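Local coordinates for ABC transporter, substrate binding protein (Aeropyrum pernix, PDB 3EAF), which probably binds a solute and delivers it to an ABC transporter for uptake across the membrane, at residues A[233-238]-A[249-254]. Numbering follows the deposited sequence.
Sequences WGFDER and GKVFGI
F235 and G253 lie closest across this contact, their CA atoms 5.2 Å apart, where the loop following strand 227-230 passes over strand 251-255. The strand belongs to the mixed sheet of one lobe of a periplasmic-binding-protein fold; its V251 and F252 pair through backbone bonds with the neighbouring strands 352-357 and 227-230. One water, donating to both, joins F235 O of the loop (2.9 Å) to I254 O of the strand (2.7 Å).

The F235 ring lies over the strand's backbone. Its CG is anti to the backbone N (chi1 -169°), which carries the ring over the strand, so that one face meets G253 CA in a CH-pi contact 3.9 Å from the ring centroid, and the peptide nitrogen of G253 lies over the same face. Glycine suits this position because a CB would point into the ring and clash with F235 CD2. V251 is the apolar neighbour: its CG1 reaches F235 CE1 obliquely at 3.6 Å. The F235 side chain also rests on T230, I355 and Y259, a buried setting that suits a large, flat hydrocarbon. Cut back to an alanine here, the side chain would probably leave G253 CA and V251 CG1 without their aromatic partner and open a gap above the strand.

Beyond the ring, D236 turns away from the strand and caps the turn leading into helix 239-243, OD1 accepting from R238 N. Arginine fits beside it because its guanidinium grips the carboxylate side-on, with the carboxylate oxygens in the guanidinium plane: R238 NE meets D236 OD1 at 3.1 Å, while R238 NH2 forms a salt bridge to the syn lone pair of D236 OD2 at 2.7 Å.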
loop_
_atom_site.group_PDB
_atom_site.type_symbol
_atom_site.label_atom_id
_atom_site.label_comp_id
_atom_site.label_asym_id
_atom_site.label_seq_id
_atom_site.Cartn_x
_atom_site.Cartn_y
_atom_site.Cartn_z
ATOM N N TRP A 233 3.418 1.648 -4.553
ATOM C CA TRP A 233 4.041 2.892 -4.080
ATOM C C TRP A 233 5.016 3.510 -5.089
ATOM O O TRP A 233 5.607 4.554 -4.814
ATOM C CB TRP A 233 4.730 2.685 -2.719
ATOM C CG TRP A 233 3.814 2.191 -1.628
ATOM C CD1 TRP A 233 3.777 0.932 -1.100
ATOM C CD2 TRP A 233 2.798 2.939 -0.939
ATOM N NE1 TRP A 233 2.812 0.848 -0.125
ATOM C CE2 TRP A 233 2.197 2.066 -0.004
ATOM C CE3 TRP A 233 2.350 4.266 -1.007
ATOM C CZ2 TRP A 233 1.160 2.472 0.845
ATOM C CZ3 TRP A 233 1.323 4.670 -0.157
ATOM C CH2 TRP A 233 0.742 3.775 0.755
ATOM N N GLY A 234 5.170 2.879 -6.255
ATOM C CA GLY A 234 6.176 3.300 -7.244
ATOM C C GLY A 234 5.628 4.036 -8.452
ATOM O O GLY A 234 6.388 4.453 -9.334
ATOM N N PHE A 235 4.305 4.209 -8.474
ATOM C CA PHE A 235 3.585 4.703 -9.644
ATOM C C PHE A 235 2.298 5.379 -9.191
ATOM O O PHE A 235 1.560 4.822 -8.371
ATOM C CB PHE A 235 3.245 3.528 -10.559
ATOM C CG PHE A 235 2.741 3.924 -11.935
ATOM C CD1 PHE A 235 3.623 4.025 -13.003
ATOM C CD2 PHE A 235 1.376 4.142 -12.165
ATOM C CE1 PHE A 235 3.165 4.364 -14.280
ATOM C CE2 PHE A 235 0.908 4.486 -13.436
ATOM C CZ PHE A 235 1.812 4.593 -14.495
ATOM N N ASP A 236 2.058 6.588 -9.689
ATOM C CA ASP A 236 0.779 7.288 -9.478
ATOM C C ASP A 236 0.605 8.396 -10.517
ATOM O O ASP A 236 1.275 8.379 -11.559
ATOM C CB ASP A 236 0.601 7.799 -8.017
ATOM C CG ASP A 236 1.668 8.815 -7.586
ATOM O OD1 ASP A 236 1.920 9.795 -8.323
ATOM O OD2 ASP A 236 2.249 8.644 -6.484
ATOM N N GLU A 237 -0.283 9.348 -10.225
ATOM C CA GLU A 237 -0.655 10.433 -11.150
ATOM C C GLU A 237 0.530 11.286 -11.618
ATOM O O GLU A 237 0.465 11.904 -12.682
ATOM C CB GLU A 237 -1.727 11.339 -10.513
ATOM C CG GLU A 237 -3.073 10.649 -10.239
ATOM C CD GLU A 237 -3.144 9.979 -8.874
ATOM O OE1 GLU A 237 -2.094 9.824 -8.209
ATOM O OE2 GLU A 237 -4.261 9.612 -8.453
ATOM N N ARG A 238 1.604 11.307 -10.822
ATOM C CA ARG A 238 2.813 12.092 -11.127
ATOM C C ARG A 238 3.752 11.399 -12.113
ATOM O O ARG A 238 4.648 12.034 -12.678
ATOM C CB ARG A 238 3.587 12.397 -9.841
ATOM C CG ARG A 238 2.895 13.375 -8.904
ATOM C CD ARG A 238 3.546 13.365 -7.528
ATOM N NE ARG A 238 3.363 12.070 -6.861
ATOM C CZ ARG A 238 3.825 11.763 -5.646
ATOM N NH1 ARG A 238 4.515 12.649 -4.937
ATOM N NH2 ARG A 238 3.595 10.562 -5.139
ATOM N N GLY A 249 4.015 4.680 -22.987
ATOM C CA GLY A 249 3.606 3.384 -23.521
ATOM C C GLY A 249 4.316 2.183 -22.919
ATOM O O GLY A 249 4.003 1.044 -23.278
ATOM N N LYS A 250 5.255 2.425 -21.997
ATOM C CA LYS A 250 6.171 1.371 -21.525
ATOM C C LYS A 250 6.265 1.178 -20.010
ATOM O O LYS A 250 7.165 0.480 -19.539
ATOM C CB LYS A 250 7.594 1.602 -22.069
ATOM C CG LYS A 250 7.704 1.614 -23.589
ATOM C CD LYS A 250 9.153 1.581 -24.041
ATOM C CE LYS A 250 9.850 2.916 -23.879
ATOM N NZ LYS A 250 11.200 2.856 -24.507
ATOM N N VAL A 251 5.368 1.801 -19.248
ATOM C CA VAL A 251 5.386 1.672 -17.781
ATOM C C VAL A 251 3.992 1.335 -17.255
ATOM O O VAL A 251 2.988 1.874 -17.731
ATOM C CB VAL A 251 5.925 2.943 -17.067
ATOM C CG1 VAL A 251 6.108 2.687 -15.562
ATOM C CG2 VAL A 251 7.258 3.406 -17.679
ATOM N N PHE A 252 3.945 0.433 -16.280
ATOM C CA PHE A 252 2.694 0.014 -15.671
ATOM C C PHE A 252 2.800 0.085 -14.152
ATOM O O PHE A 252 3.850 -0.229 -13.582
ATOM C CB PHE A 252 2.342 -1.414 -16.104
ATOM C CG PHE A 252 2.054 -1.556 -17.585
ATOM C CD1 PHE A 252 0.749 -1.446 -18.067
ATOM C CD2 PHE A 252 3.087 -1.797 -18.490
ATOM C CE1 PHE A 252 0.476 -1.572 -19.425
ATOM C CE2 PHE A 252 2.830 -1.923 -19.854
ATOM C CZ PHE A 252 1.520 -1.803 -20.323
ATOM N N GLY A 253 1.711 0.493 -13.505
ATOM C CA GLY A 253 1.653 0.547 -12.055
ATOM C C GLY A 253 0.567 -0.359 -11.526
ATOM O O GLY A 253 -0.493 -0.502 -12.143
ATOM N N ILE A 254 0.836 -0.983 -10.388
ATOM C CA ILE A 254 -0.167 -1.778 -9.699
ATOM C C ILE A 254 -0.886 -0.873 -8.704
ATOM O O ILE A 254 -0.268 0.015 -8.112
ATOM C CB ILE A 254 0.483 -2.972 -8.948
ATOM C CG1 ILE A 254 1.235 -3.886 -9.922
ATOM C CG2 ILE A 254 -0.555 -3.763 -8.141
ATOM C CD1 ILE A 254 2.148 -4.905 -9.235
HETATM O O HOH W 1 -0.179 2.597 -8.930
#